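PDB 6NPS: AxyAgu115A from Amphibacillus xylanus NBRC 15112, which probably removes glucuronic acid side groups from hemicelluloses such as arabinoglucuronoxylan, acting as an alpha-glucuronidase of family GH115. Local coordinates for residues 423-428 / 520-525; 507-512 / 569-574; 513-518 / 542-547. The protein carries 3 engineered substitutions. All coordinates share one frame; numbering follows the deposited sequence.

Contact 1: 423-428 / 520-525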
ATOM      1  N   ILE A 423      -0.927  -1.795 -29.124  1.00 26.14           N
ATOM      2  CA  ILE A 423      -0.669  -0.694 -30.048  1.00 31.65           C
ATOM      3  C   ILE A 423       0.833  -0.474 -30.073  1.00 30.77           C
ATOM      4  O   ILE A 423       1.497  -0.644 -29.043  1.00 34.09           O
ATOM      5  CB  ILE A 423      -1.403   0.598 -29.609  1.00 34.31           C
ATOM      6  CG1 ILE A 423      -2.900   0.448 -29.707  1.00 37.79           C
ATOM      7  CG2 ILE A 423      -1.081   1.761 -30.518  1.00 41.41           C
ATOM      8  CD1 ILE A 423      -3.596   1.767 -29.373  1.00 39.89           C
ATOM      9  N   ASN A 424       1.370  -0.097 -31.239  1.00 33.12           N
ATOM     10  CA  ASN A 424       2.791   0.271 -31.397  1.00 29.85           C
ATOM     11  C   ASN A 424       3.317   1.052 -30.194  1.00 29.82           C
ATOM     12  O   ASN A 424       2.725   2.060 -29.781  1.00 31.36           O
ATOM     13  CB  ASN A 424       2.962   1.126 -32.674  1.00 30.38           C
ATOM     14  CG  ASN A 424       4.389   1.648 -32.877  1.00 30.77           C
ATOM     15  OD1 ASN A 424       5.355   0.956 -32.594  1.00 32.07           O
ATOM     16  ND2 ASN A 424       4.517   2.875 -33.387  1.00 30.52           N
ATOM     17  N   SER A 425       4.459   0.601 -29.648  1.00 28.15           N
ATOM     18  CA  SER A 425       5.180   1.334 -28.610  1.00 29.39           C
ATOM     19  C   SER A 425       6.672   1.406 -28.933  1.00 35.52           C
ATOM     20  O   SER A 425       7.489   1.611 -28.026  1.00 34.50           O
ATOM     21  CB  SER A 425       4.954   0.686 -27.227  1.00 27.79           C
ATOM     22  OG  SER A 425       5.297  -0.695 -27.291  1.00 31.87           O
ATOM     23  N   SER A 426       7.045   1.221 -30.206  1.00 29.77           N
ATOM     24  CA  SER A 426       8.419   1.332 -30.671  1.00 32.63           C
ATOM     25  C   SER A 426       8.711   2.725 -31.237  1.00 34.42           C
ATOM     26  O   SER A 426       7.825   3.453 -31.701  1.00 36.24           O
ATOM     27  CB  SER A 426       8.738   0.265 -31.716  1.00 33.43           C
ATOM     28  OG  SER A 426       8.416  -1.034 -31.185  1.00 35.79           O
ATOM     29  N   TYR A 427       9.978   3.087 -31.197  1.00 31.89           N
ATOM     30  CA  TYR A 427      10.400   4.481 -31.362  1.00 28.25           C
ATOM     31  C   TYR A 427      11.533   4.503 -32.368  1.00 22.35           C
ATOM     32  O   TYR A 427      12.537   3.823 -32.163  1.00 32.48           O
ATOM     33  CB  TYR A 427      10.833   4.998 -29.981  1.00 30.22           C
ATOM     34  CG  TYR A 427      11.215   6.467 -29.865  1.00 31.45           C
ATOM     35  CD1 TYR A 427      10.362   7.455 -30.268  1.00 28.32           C
ATOM     36  CD2 TYR A 427      12.452   6.824 -29.311  1.00 30.16           C
ATOM     37  CE1 TYR A 427      10.762   8.844 -30.172  1.00 33.72           C
ATOM     38  CE2 TYR A 427      12.845   8.150 -29.192  1.00 30.71           C
ATOM     39  CZ  TYR A 427      11.988   9.158 -29.602  1.00 32.81           C
ATOM     40  OH  TYR A 427      12.400  10.464 -29.480  1.00 33.55           O
ATOM     41  N   LEU A 428      11.398   5.297 -33.439  1.00 25.17           N
ATOM     42  CA  LEU A 428      12.360   5.218 -34.542  1.00 25.53           C
ATOM     43  C   LEU A 428      13.808   5.420 -34.131  1.00 28.93           C
ATOM     44  O   LEU A 428      14.664   4.653 -34.610  1.00 29.61           O
ATOM     45  CB  LEU A 428      11.980   6.208 -35.653  1.00 27.97           C
ATOM     46  CG  LEU A 428      10.661   5.913 -36.389  1.00 34.03           C
ATOM     47  CD1 LEU A 428      10.650   6.634 -37.762  1.00 31.59           C
ATOM     48  CD2 LEU A 428      10.367   4.421 -36.595  1.00 33.51           C
ATOM     49  N   ARG A 520       7.395   3.512 -21.211  1.00 29.89           N
ATOM     50  CA  ARG A 520       6.742   2.467 -20.394  1.00 28.04           C
ATOM     51  C   ARG A 520       5.638   1.898 -21.263  1.00 33.19           C
ATOM     52  O   ARG A 520       4.630   2.584 -21.482  1.00 35.47           O
ATOM     53  CB  ARG A 520       6.167   3.055 -19.115  1.00 27.83           C
ATOM     54  CG  ARG A 520       5.593   2.024 -18.137  1.00 28.78           C
ATOM     55  CD  ARG A 520       6.766   1.168 -17.650  1.00 29.40           C
ATOM     56  NE  ARG A 520       6.397   0.372 -16.530  1.00 32.48           N
ATOM     57  CZ  ARG A 520       7.194   0.020 -15.538  1.00 32.33           C
ATOM     58  NH1 ARG A 520       8.458   0.423 -15.491  1.00 29.40           N
ATOM     59  NH2 ARG A 520       6.694  -0.734 -14.581  1.00 33.73           N
ATOM     60  N   ARG A 521       5.815   0.659 -21.767  1.00 29.46           N
ATOM     61  CA  ARG A 521       4.871   0.136 -22.738  1.00 30.17           C
ATOM     62  C   ARG A 521       3.492  -0.061 -22.081  1.00 32.07           C
ATOM     63  O   ARG A 521       3.384  -0.198 -20.856  1.00 30.97           O
ATOM     64  CB  ARG A 521       5.420  -1.172 -23.311  1.00 31.81           C
ATOM     65  CG  ARG A 521       6.726  -0.976 -24.113  1.00 31.20           C
ATOM     66  CD  ARG A 521       6.986  -2.256 -24.903  1.00 34.81           C
ATOM     67  NE  ARG A 521       8.371  -2.460 -25.325  1.00 38.59           N
ATOM     68  CZ  ARG A 521       8.840  -2.158 -26.537  1.00 38.88           C
ATOM     69  NH1 ARG A 521       8.038  -1.588 -27.446  1.00 34.53           N
ATOM     70  NH2 ARG A 521      10.103  -2.424 -26.846  1.00 41.47           N
ATOM     71  N   PRO A 522       2.421  -0.014 -22.873  1.00 32.01           N
ATOM     72  CA  PRO A 522       1.057   0.104 -22.306  1.00 34.00           C
ATOM     73  C   PRO A 522       0.682  -0.906 -21.226  1.00 32.12           C
ATOM     74  O   PRO A 522       0.187  -0.504 -20.167  1.00 32.08           O
ATOM     75  CB  PRO A 522       0.179  -0.091 -23.551  1.00 35.34           C
ATOM     76  CG  PRO A 522       0.982   0.428 -24.657  1.00 39.27           C
ATOM     77  CD  PRO A 522       2.429   0.235 -24.330  1.00 34.47           C
ATOM     78  N   GLU A 523       0.841  -2.209 -21.495  1.00 28.05           N
ATOM     79  CA  GLU A 523       0.423  -3.231 -20.545  1.00 31.67           C
ATOM     80  C   GLU A 523       1.203  -3.125 -19.241  1.00 32.88           C
ATOM     81  O   GLU A 523       0.705  -3.517 -18.177  1.00 28.74           O
ATOM     82  CB  GLU A 523       0.615  -4.635 -21.171  1.00 33.49           C
ATOM     83  CG  GLU A 523      -0.279  -4.917 -22.377  1.00 36.28           C
ATOM     84  CD  GLU A 523       0.365  -4.563 -23.755  1.00 42.32           C
ATOM     85  OE1 GLU A 523       1.228  -3.613 -23.817  1.00 38.67           O
ATOM     86  OE2 GLU A 523      -0.021  -5.246 -24.771  1.00 40.24           O
ATOM     87  N   ALA A 524       2.432  -2.625 -19.310  1.00 26.61           N
ATOM     88  CA  ALA A 524       3.282  -2.465 -18.141  1.00 31.08           C
ATOM     89  C   ALA A 524       3.070  -1.126 -17.424  1.00 26.32           C
ATOM     90  O   ALA A 524       3.702  -0.889 -16.404  1.00 29.34           O
ATOM     91  CB  ALA A 524       4.765  -2.563 -18.554  1.00 30.86           C
ATOM     92  N   MET A 525       2.328  -0.205 -18.009  1.00 26.30           N
ATOM     93  CA  MET A 525       2.089   1.074 -17.339  1.00 27.61           C
ATOM     94  C   MET A 525       1.127   0.848 -16.175  1.00 30.89           C
ATOM     95  O   MET A 525       0.261  -0.035 -16.213  1.00 29.68           O
ATOM     96  CB  MET A 525       1.550   2.083 -18.354  1.00 30.81           C
ATOM     97  CG  MET A 525       1.455   3.572 -17.888  1.00 33.00           C
ATOM     98  SD  MET A 525       2.822   4.251 -16.911  1.00 34.09           S
ATOM     99  CE  MET A 525       2.091   5.821 -16.471  1.00 35.36           C
TER
HETATM  100  O   HOH W   1       1.129  -2.710 -26.349  1.00 32.79           O
HETATM  101  O   HOH W   2      10.532  -2.648 -30.089  1.00 32.75           O
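Ser425 turns its OG between its own backbone N and carbonyl carbon (chi1 54°), where it meets Arg521, whose chain runs extended from CG to NE and presents the guanidinium edge to that hydroxyl. Arg521 NH1 donates to Ser425 OG at 2.9 Å along a fairly straight line (162°), and the oxygen lies in the guanidinium plane. The aliphatic part of the arginine passes the same oxygen, with Arg521 CD 3.3 Å from Ser425 OG. Next to it, Ser425 CB rests on Pro522 CD at 3.9 Å. Ser426 reaches the arginine through a water, which sits 2.9 Å from Ser426 OG and accepts from Arg521 NH2 at 3.3 Å. The guanidinium also makes a cation-pi contact with Tyr420. Within the loop, Asn424 OD1 closes an Asx turn by accepting from Ser426 N at 2.9 Å, the N-H coming from above the carbonyl plane. Cutting Arg521 back to an alanine would probably take the NH1 donor from Ser425 OG, the NH2 donor from the water and the cation from the Tyr420 ring. Residues 423-428 belong to a beta-alpha loop of the TIM-barrel domain, running from strand 405-410 into helix 428-440 with Tyr427 at the N-cap. Residues 520-525 leave the end of helix 500-519, and helix 564-596 packs against both segments, touching Ile423 and Pro522 through Asn578.

Contact 2: 507-512 / 569-574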
ATOM      1  N   PHE A 507       3.382  15.334 -37.074  1.00 27.06           N
ATOM      2  CA  PHE A 507       4.714  14.957 -36.603  1.00 27.61           C
ATOM      3  C   PHE A 507       4.804  15.008 -35.075  1.00 32.47           C
ATOM      4  O   PHE A 507       5.334  14.080 -34.450  1.00 34.35           O
ATOM      5  CB  PHE A 507       5.780  15.858 -37.232  1.00 32.91           C
ATOM      6  CG  PHE A 507       7.151  15.589 -36.683  1.00 40.52           C
ATOM      7  CD1 PHE A 507       7.857  14.451 -37.071  1.00 40.76           C
ATOM      8  CD2 PHE A 507       7.698  16.406 -35.708  1.00 40.10           C
ATOM      9  CE1 PHE A 507       9.097  14.166 -36.532  1.00 44.25           C
ATOM     10  CE2 PHE A 507       8.938  16.135 -35.164  1.00 49.55           C
ATOM     11  CZ  PHE A 507       9.644  14.996 -35.581  1.00 51.05           C
ATOM     12  N   GLU A 508       4.292  16.084 -34.445  1.00 29.54           N
ATOM     13  CA  GLU A 508       4.260  16.121 -32.981  1.00 31.49           C
ATOM     14  C   GLU A 508       3.557  14.904 -32.390  1.00 31.31           C
ATOM     15  O   GLU A 508       3.974  14.407 -31.341  1.00 31.71           O
ATOM     16  CB  GLU A 508       3.554  17.377 -32.481  1.00 38.48           C
ATOM     17  CG  GLU A 508       4.277  18.684 -32.775  1.00 47.92           C
ATOM     18  CD  GLU A 508       3.562  19.880 -32.132  1.00 65.21           C
ATOM     19  OE1 GLU A 508       3.475  19.943 -30.878  1.00 71.08           O
ATOM     20  OE2 GLU A 508       3.074  20.754 -32.883  1.00 69.43           O
ATOM     21  N   LEU A 509       2.433  14.472 -32.993  1.00 28.51           N
ATOM     22  CA  LEU A 509       1.658  13.350 -32.456  1.00 32.49           C
ATOM     23  C   LEU A 509       2.449  12.050 -32.543  1.00 30.83           C
ATOM     24  O   LEU A 509       2.513  11.287 -31.573  1.00 30.95           O
ATOM     25  CB  LEU A 509       0.331  13.175 -33.223  1.00 28.93           C
ATOM     26  CG  LEU A 509      -0.662  14.313 -33.023  1.00 31.25           C
ATOM     27  CD1 LEU A 509      -1.906  14.125 -33.862  1.00 32.64           C
ATOM     28  CD2 LEU A 509      -1.030  14.416 -31.534  1.00 31.19           C
ATOM     29  N   LEU A 510       3.031  11.766 -33.724  1.00 31.58           N
ATOM     30  CA  LEU A 510       3.678  10.465 -33.938  1.00 33.41           C
ATOM     31  C   LEU A 510       4.960  10.371 -33.131  1.00 32.54           C
ATOM     32  O   LEU A 510       5.211   9.366 -32.445  1.00 29.86           O
ATOM     33  CB  LEU A 510       4.003  10.250 -35.430  1.00 31.02           C
ATOM     34  CG  LEU A 510       2.831  10.225 -36.393  1.00 30.74           C
ATOM     35  CD1 LEU A 510       3.320   9.914 -37.831  1.00 29.22           C
ATOM     36  CD2 LEU A 510       1.883   9.161 -35.907  1.00 31.99           C
ATOM     37  N   ASN A 511       5.786  11.412 -33.220  1.00 33.72           N
ATOM     38  CA  ASN A 511       7.009  11.479 -32.436  1.00 37.40           C
ATOM     39  C   ASN A 511       6.691  11.522 -30.954  1.00 40.93           C
ATOM     40  O   ASN A 511       7.356  10.862 -30.144  1.00 39.71           O
ATOM     41  CB  ASN A 511       7.809  12.709 -32.843  1.00 48.93           C
ATOM     42  CG  ASN A 511       9.260  12.587 -32.477  1.00 61.67           C
ATOM     43  OD1 ASN A 511      10.012  11.862 -33.129  1.00 62.74           O
ATOM     44  ND2 ASN A 511       9.667  13.278 -31.419  1.00 64.29           N
ATOM     45  N   GLY A 512       5.665  12.290 -30.586  1.00 38.90           N
ATOM     46  CA  GLY A 512       5.162  12.379 -29.234  1.00 35.98           C
ATOM     47  C   GLY A 512       4.696  11.081 -28.618  1.00 31.72           C
ATOM     48  O   GLY A 512       5.218  10.682 -27.571  1.00 33.23           O
ATOM     49  N   ALA A 569      -6.798   5.493 -38.368  1.00 28.86           N
ATOM     50  CA  ALA A 569      -6.044   4.259 -38.180  1.00 34.88           C
ATOM     51  C   ALA A 569      -4.547   4.506 -38.027  1.00 31.73           C
ATOM     52  O   ALA A 569      -3.883   3.784 -37.279  1.00 33.42           O
ATOM     53  CB  ALA A 569      -6.302   3.313 -39.352  1.00 37.80           C
ATOM     54  N   LEU A 570      -4.002   5.537 -38.676  1.00 31.82           N
ATOM     55  CA  LEU A 570      -2.563   5.755 -38.651  1.00 31.56           C
ATOM     56  C   LEU A 570      -2.116   6.713 -37.550  1.00 33.95           C
ATOM     57  O   LEU A 570      -0.955   6.645 -37.122  1.00 34.80           O
ATOM     58  CB  LEU A 570      -2.085   6.298 -40.017  1.00 30.22           C
ATOM     59  CG  LEU A 570      -2.212   5.319 -41.218  1.00 38.23           C
ATOM     60  CD1 LEU A 570      -1.761   5.929 -42.553  1.00 39.18           C
ATOM     61  CD2 LEU A 570      -1.463   3.994 -40.982  1.00 36.13           C
ATOM     62  N   VAL A 571      -2.957   7.668 -37.148  1.00 28.47           N
ATOM     63  CA  VAL A 571      -2.468   8.704 -36.239  1.00 29.85           C
ATOM     64  C   VAL A 571      -3.351   8.761 -34.986  1.00 29.66           C
ATOM     65  O   VAL A 571      -2.870   8.647 -33.856  1.00 29.42           O
ATOM     66  CB  VAL A 571      -2.421  10.065 -36.955  1.00 30.48           C
ATOM     67  CG1 VAL A 571      -1.938  11.146 -35.986  1.00 29.99           C
ATOM     68  CG2 VAL A 571      -1.526   9.963 -38.192  1.00 32.65           C
ATOM     69  N   TYR A 572      -4.655   8.944 -35.176  1.00 28.75           N
ATOM     70  CA  TYR A 572      -5.515   9.229 -34.034  1.00 26.61           C
ATOM     71  C   TYR A 572      -5.607   8.033 -33.082  1.00 31.56           C
ATOM     72  O   TYR A 572      -5.441   8.180 -31.869  1.00 26.11           O
ATOM     73  CB  TYR A 572      -6.906   9.640 -34.541  1.00 27.50           C
ATOM     74  CG  TYR A 572      -7.840  10.115 -33.444  1.00 32.40           C
ATOM     75  CD1 TYR A 572      -7.812  11.450 -33.007  1.00 29.71           C
ATOM     76  CD2 TYR A 572      -8.759   9.241 -32.862  1.00 34.80           C
ATOM     77  CE1 TYR A 572      -8.691  11.880 -31.995  1.00 35.83           C
ATOM     78  CE2 TYR A 572      -9.626   9.653 -31.863  1.00 37.01           C
ATOM     79  CZ  TYR A 572      -9.592  10.971 -31.444  1.00 39.98           C
ATOM     80  OH  TYR A 572     -10.448  11.376 -30.465  1.00 44.02           O
ATOM     81  N   TYR A 573      -5.908   6.839 -33.604  1.00 30.48           N
ATOM     82  CA  TYR A 573      -6.076   5.688 -32.714  1.00 28.96           C
ATOM     83  C   TYR A 573      -4.783   5.335 -31.959  1.00 27.56           C
ATOM     84  O   TYR A 573      -4.830   5.217 -30.726  1.00 30.15           O
ATOM     85  CB  TYR A 573      -6.631   4.508 -33.539  1.00 30.24           C
ATOM     86  CG  TYR A 573      -6.640   3.217 -32.755  1.00 29.66           C
ATOM     87  CD1 TYR A 573      -7.502   3.048 -31.684  1.00 32.11           C
ATOM     88  CD2 TYR A 573      -5.773   2.176 -33.073  1.00 38.60           C
ATOM     89  CE1 TYR A 573      -7.511   1.863 -30.940  1.00 35.47           C
ATOM     90  CE2 TYR A 573      -5.779   0.993 -32.352  1.00 32.77           C
ATOM     91  CZ  TYR A 573      -6.634   0.860 -31.272  1.00 34.24           C
ATOM     92  OH  TYR A 573      -6.629  -0.290 -30.530  1.00 35.58           O
ATOM     93  N   PRO A 574      -3.616   5.143 -32.610  1.00 31.07           N
ATOM     94  CA  PRO A 574      -2.361   4.935 -31.835  1.00 24.40           C
ATOM     95  C   PRO A 574      -2.067   6.042 -30.820  1.00 29.42           C
ATOM     96  O   PRO A 574      -1.579   5.752 -29.720  1.00 30.21           O
ATOM     97  CB  PRO A 574      -1.260   4.919 -32.915  1.00 28.02           C
ATOM     98  CG  PRO A 574      -1.937   4.774 -34.172  1.00 31.08           C
ATOM     99  CD  PRO A 574      -3.377   5.178 -34.056  1.00 27.77           C
TER
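Val571 of helix 564-596 meets Leu509 and Leu510 of helix 500-519 in an all-helical region following the TIM-barrel strands, where the two helices cross at 62°, their local axes 9.8 Å apart. The valine is the side chain to follow from its base: CB stands 4.5 Å from Leu510 CD2, and the two methyls divide the work. Val571 CG1, anti to the backbone N (chi1 179°), goes to Leu509, touching CD1 at 3.7 Å and, slightly farther off, CB at 4.1 Å. Val571 CG2, beside the backbone N, takes the other leucine, 4.2 Å from Leu510 CD2. Each leucine crosses the valine at about a right angle, and the valine gives one methyl to each of these two consecutive residues. The side chains that meet are all buried and apolar. Leu551 of helix 537-558 also packs on Leu509, and Trp489 of helix 482-494 on Leu510, so these helices add to the same apolar packing. Around 569-574 the valine's helix is irregular, with a wider pi-type turn at 569-572 and a kink at Pro574, whose nitrogen has no hydrogen to give to the turn before. At the edge of the contact, Leu510 CD2 comes within 4.0 Å of the backbone oxygen Leu570 O.

Contact 3: 513-518 / 542-547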
ATOM      1  N   TYR A 513       3.701  10.407 -29.212  1.00 26.40           N
ATOM      2  CA  TYR A 513       3.183   9.219 -28.544  1.00 29.88           C
ATOM      3  C   TYR A 513       4.229   8.103 -28.506  1.00 31.12           C
ATOM      4  O   TYR A 513       4.311   7.359 -27.514  1.00 28.87           O
ATOM      5  CB  TYR A 513       1.856   8.753 -29.194  1.00 27.64           C
ATOM      6  CG  TYR A 513       1.951   7.679 -30.274  1.00 27.43           C
ATOM      7  CD1 TYR A 513       2.141   6.337 -29.946  1.00 25.13           C
ATOM      8  CD2 TYR A 513       1.776   8.008 -31.631  1.00 28.04           C
ATOM      9  CE1 TYR A 513       2.212   5.346 -30.940  1.00 27.57           C
ATOM     10  CE2 TYR A 513       1.856   6.999 -32.651  1.00 27.52           C
ATOM     11  CZ  TYR A 513       2.074   5.683 -32.278  1.00 29.91           C
ATOM     12  OH  TYR A 513       2.152   4.690 -33.274  1.00 32.04           O
ATOM     13  N   THR A 514       5.069   7.980 -29.548  1.00 30.93           N
ATOM     14  CA  THR A 514       5.995   6.847 -29.549  1.00 28.34           C
ATOM     15  C   THR A 514       7.109   7.023 -28.523  1.00 31.03           C
ATOM     16  O   THR A 514       7.565   6.024 -27.936  1.00 30.63           O
ATOM     17  CB  THR A 514       6.599   6.580 -30.957  1.00 30.72           C
ATOM     18  OG1 THR A 514       7.233   7.764 -31.509  1.00 29.11           O
ATOM     19  CG2 THR A 514       5.540   6.047 -31.933  1.00 28.80           C
ATOM     20  N   LYS A 515       7.555   8.266 -28.285  1.00 28.80           N
ATOM     21  CA  LYS A 515       8.522   8.501 -27.213  1.00 31.60           C
ATOM     22  C   LYS A 515       7.954   8.103 -25.850  1.00 31.91           C
ATOM     23  O   LYS A 515       8.602   7.396 -25.071  1.00 35.23           O
ATOM     24  CB  LYS A 515       8.983   9.982 -27.170  1.00 34.17           C
ATOM     25  CG  LYS A 515      10.235  10.030 -26.261  1.00 40.72           C
ATOM     26  CD  LYS A 515      10.904  11.332 -26.159  1.00 49.17           C
ATOM     27  CE  LYS A 515      12.038  11.271 -25.108  1.00 47.36           C
ATOM     28  NZ  LYS A 515      13.372  10.883 -25.600  1.00 43.80           N
ATOM     29  N   ILE A 516       6.737   8.547 -25.547  1.00 33.08           N
ATOM     30  CA  ILE A 516       6.106   8.227 -24.262  1.00 30.69           C
ATOM     31  C   ILE A 516       5.797   6.722 -24.137  1.00 31.92           C
ATOM     32  O   ILE A 516       6.102   6.093 -23.115  1.00 28.72           O
ATOM     33  CB  ILE A 516       4.855   9.103 -24.076  1.00 26.03           C
ATOM     34  CG1 ILE A 516       5.281  10.574 -23.930  1.00 27.00           C
ATOM     35  CG2 ILE A 516       4.030   8.597 -22.855  1.00 27.06           C
ATOM     36  CD1 ILE A 516       4.211  11.500 -24.428  1.00 29.13           C
ATOM     37  N   ALA A 517       5.230   6.108 -25.180  1.00 28.65           N
ATOM     38  CA  ALA A 517       4.950   4.677 -25.113  1.00 29.07           C
ATOM     39  C   ALA A 517       6.219   3.860 -24.921  1.00 32.70           C
ATOM     40  O   ALA A 517       6.205   2.848 -24.200  1.00 31.73           O
ATOM     41  CB  ALA A 517       4.230   4.172 -26.375  1.00 30.90           C
ATOM     42  N   HIS A 518       7.290   4.254 -25.542  1.00 32.50           N
ATOM     43  CA  HIS A 518       8.490   3.529 -25.411  1.00 33.36           C
ATOM     44  C   HIS A 518       9.100   3.650 -24.052  1.00 33.13           C
ATOM     45  O   HIS A 518       9.828   2.844 -23.675  1.00 32.65           O
ATOM     46  CB  HIS A 518       9.409   3.734 -26.606  1.00 32.72           C
ATOM     47  CG  HIS A 518      10.642   4.487 -26.308  1.00 39.05           C
ATOM     48  ND1 HIS A 518      10.622   5.775 -25.866  1.00 36.95           N
ATOM     49  CD2 HIS A 518      11.940   4.141 -26.414  1.00 39.90           C
ATOM     50  CE1 HIS A 518      11.856   6.186 -25.692  1.00 41.12           C
ATOM     51  NE2 HIS A 518      12.672   5.212 -26.018  1.00 42.36           N
ATOM     52  N   LEU A 542       1.688  14.761 -17.864  1.00 26.82           N
ATOM     53  CA  LEU A 542       0.258  15.065 -18.069  1.00 27.71           C
ATOM     54  C   LEU A 542       0.052  16.279 -18.969  1.00 32.20           C
ATOM     55  O   LEU A 542      -0.881  16.308 -19.795  1.00 32.54           O
ATOM     56  CB  LEU A 542      -0.444  15.294 -16.710  1.00 27.54           C
ATOM     57  CG  LEU A 542      -0.760  13.957 -16.021  1.00 30.68           C
ATOM     58  CD1 LEU A 542      -1.142  14.182 -14.549  1.00 39.12           C
ATOM     59  CD2 LEU A 542      -1.901  13.183 -16.747  1.00 27.93           C
ATOM     60  N   ASP A 543       0.876  17.318 -18.793  1.00 32.16           N
ATOM     61  CA  ASP A 543       0.727  18.509 -19.617  1.00 35.33           C
ATOM     62  C   ASP A 543       1.110  18.235 -21.068  1.00 30.17           C
ATOM     63  O   ASP A 543       0.444  18.727 -21.980  1.00 33.12           O
ATOM     64  CB  ASP A 543       1.562  19.652 -19.054  1.00 40.80           C
ATOM     65  CG  ASP A 543       1.022  20.163 -17.736  1.00 63.12           C
ATOM     66  OD1 ASP A 543      -0.179  19.930 -17.461  1.00 72.15           O
ATOM     67  OD2 ASP A 543       1.805  20.792 -16.978  1.00 72.22           O
ATOM     68  N   ARG A 544       2.188  17.476 -21.303  1.00 31.90           N
ATOM     69  CA  ARG A 544       2.522  17.025 -22.664  1.00 29.53           C
ATOM     70  C   ARG A 544       1.394  16.214 -23.290  1.00 30.75           C
ATOM     71  O   ARG A 544       1.040  16.411 -24.457  1.00 30.37           O
ATOM     72  CB  ARG A 544       3.806  16.190 -22.640  1.00 37.65           C
ATOM     73  CG  ARG A 544       5.088  17.014 -22.702  1.00 53.40           C
ATOM     74  CD  ARG A 544       6.305  16.232 -22.241  1.00 59.97           C
ATOM     75  NE  ARG A 544       6.726  15.228 -23.219  1.00 64.54           N
ATOM     76  CZ  ARG A 544       7.337  14.087 -22.901  1.00 58.94           C
ATOM     77  NH1 ARG A 544       7.595  13.811 -21.630  1.00 61.75           N
ATOM     78  NH2 ARG A 544       7.693  13.231 -23.848  1.00 48.87           N
ATOM     79  N   ILE A 545       0.854  15.248 -22.541  1.00 27.15           N
ATOM     80  CA  ILE A 545      -0.248  14.435 -23.029  1.00 27.78           C
ATOM     81  C   ILE A 545      -1.450  15.295 -23.362  1.00 31.31           C
ATOM     82  O   ILE A 545      -2.093  15.107 -24.403  1.00 33.28           O
ATOM     83  CB  ILE A 545      -0.610  13.353 -21.986  1.00 28.79           C
ATOM     84  CG1 ILE A 545       0.495  12.311 -21.939  1.00 25.51           C
ATOM     85  CG2 ILE A 545      -1.993  12.760 -22.294  1.00 31.43           C
ATOM     86  CD1 ILE A 545       0.342  11.269 -20.772  1.00 27.57           C
ATOM     87  N   ASP A 546      -1.800  16.237 -22.471  1.00 31.87           N
ATOM     88  CA  ASP A 546      -2.949  17.082 -22.775  1.00 36.03           C
ATOM     89  C   ASP A 546      -2.683  17.937 -24.009  1.00 32.89           C
ATOM     90  O   ASP A 546      -3.588  18.161 -24.814  1.00 36.52           O
ATOM     91  CB  ASP A 546      -3.324  17.937 -21.557  1.00 49.07           C
ATOM     92  CG  ASP A 546      -3.963  17.093 -20.415  1.00 73.56           C
ATOM     93  OD1 ASP A 546      -3.948  17.574 -19.259  1.00 82.26           O
ATOM     94  OD2 ASP A 546      -4.467  15.954 -20.649  1.00 77.32           O
ATOM     95  N   HIS A 547      -1.447  18.370 -24.219  1.00 28.97           N
ATOM     96  CA  HIS A 547      -1.157  19.121 -25.435  1.00 30.41           C
ATOM     97  C   HIS A 547      -1.357  18.236 -26.672  1.00 31.28           C
ATOM     98  O   HIS A 547      -2.007  18.641 -27.650  1.00 28.93           O
ATOM     99  CB  HIS A 547       0.281  19.650 -25.381  1.00 30.49           C
ATOM    100  CG  HIS A 547       0.749  20.241 -26.670  1.00 39.07           C
ATOM    101  ND1 HIS A 547       0.177  21.365 -27.214  1.00 40.77           N
ATOM    102  CD2 HIS A 547       1.709  19.844 -27.544  1.00 41.13           C
ATOM    103  CE1 HIS A 547       0.764  21.641 -28.364  1.00 41.65           C
ATOM    104  NE2 HIS A 547       1.700  20.734 -28.587  1.00 40.77           N
TER
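Ile516, with some help from Lys515, is what helix 500-519 offers to Arg544 of the neighbouring helix 537-558. Walking up the segment from Tyr513, the first turn serves other partners: the Tyr513 ring leans on Pro574 of helix 564-596, and the Thr514 hydroxyl bonds back to Leu510 O. The contact proper begins at Lys515, whose CD lies 4.4 Å from Arg544 NH2, an oblique approach. Its ammonium goes on to another part of the protein, where NZ is hydrogen-bonded to the backbone oxygens of Gly822, Gly824 and Thr826. Ile516 comes next and carries most of the contact. Its CG1 touches Arg544 NH2 at 3.6 Å, while CD1 sits over one face of the guanidinium, 3.9 Å from the same nitrogen. Arg544 gets there by bending at chi3 (73°), which swings its flat end against the isoleucine, and the two side chains run alongside one another with opposed headings. Ile545 CG1 stays a little farther off, 4.5 Å from Ile516 CD1, and Leu541 and Leu548 of the same helix also pack on Ile516. His518 finishes the segment by turning its ND1 back to Lys515 O, a 2.7 Å bond with the oxygen in the ring plane. The chemistry is therefore that of an exposed arginine laid over a buried aliphatic side chain: van der Waals packing rather than polar pairing. Lys515 NZ and Arg544 NH2 are 6.4 Å apart, and the three carbonyls holding the lysine probably soften any repulsion between the like charges.

How the contacts relate
Helix 500-519 ties the three together: contacts 2 and 3 use adjoining lengths of it, about 10 Å apart, centre to centre, and contact 1 takes the loop just beyond its end, its centre about 11 Å from that of contact 3 and about 13 Å from that of contact 2. Along the chain the order is 423-428, 507-512, 513-518, 520-525, 542-547 and 569-574, so contact 1 interleaves with the others while contact 3 falls within the span of contact 2. Probable hydrogen bonds join them: Asn424 ND2 with Tyr513 OH, and Glu508 OE1 with His547 NE2. The helix thus connects a beta-alpha loop of the barrel to helices 537-558 and 564-596.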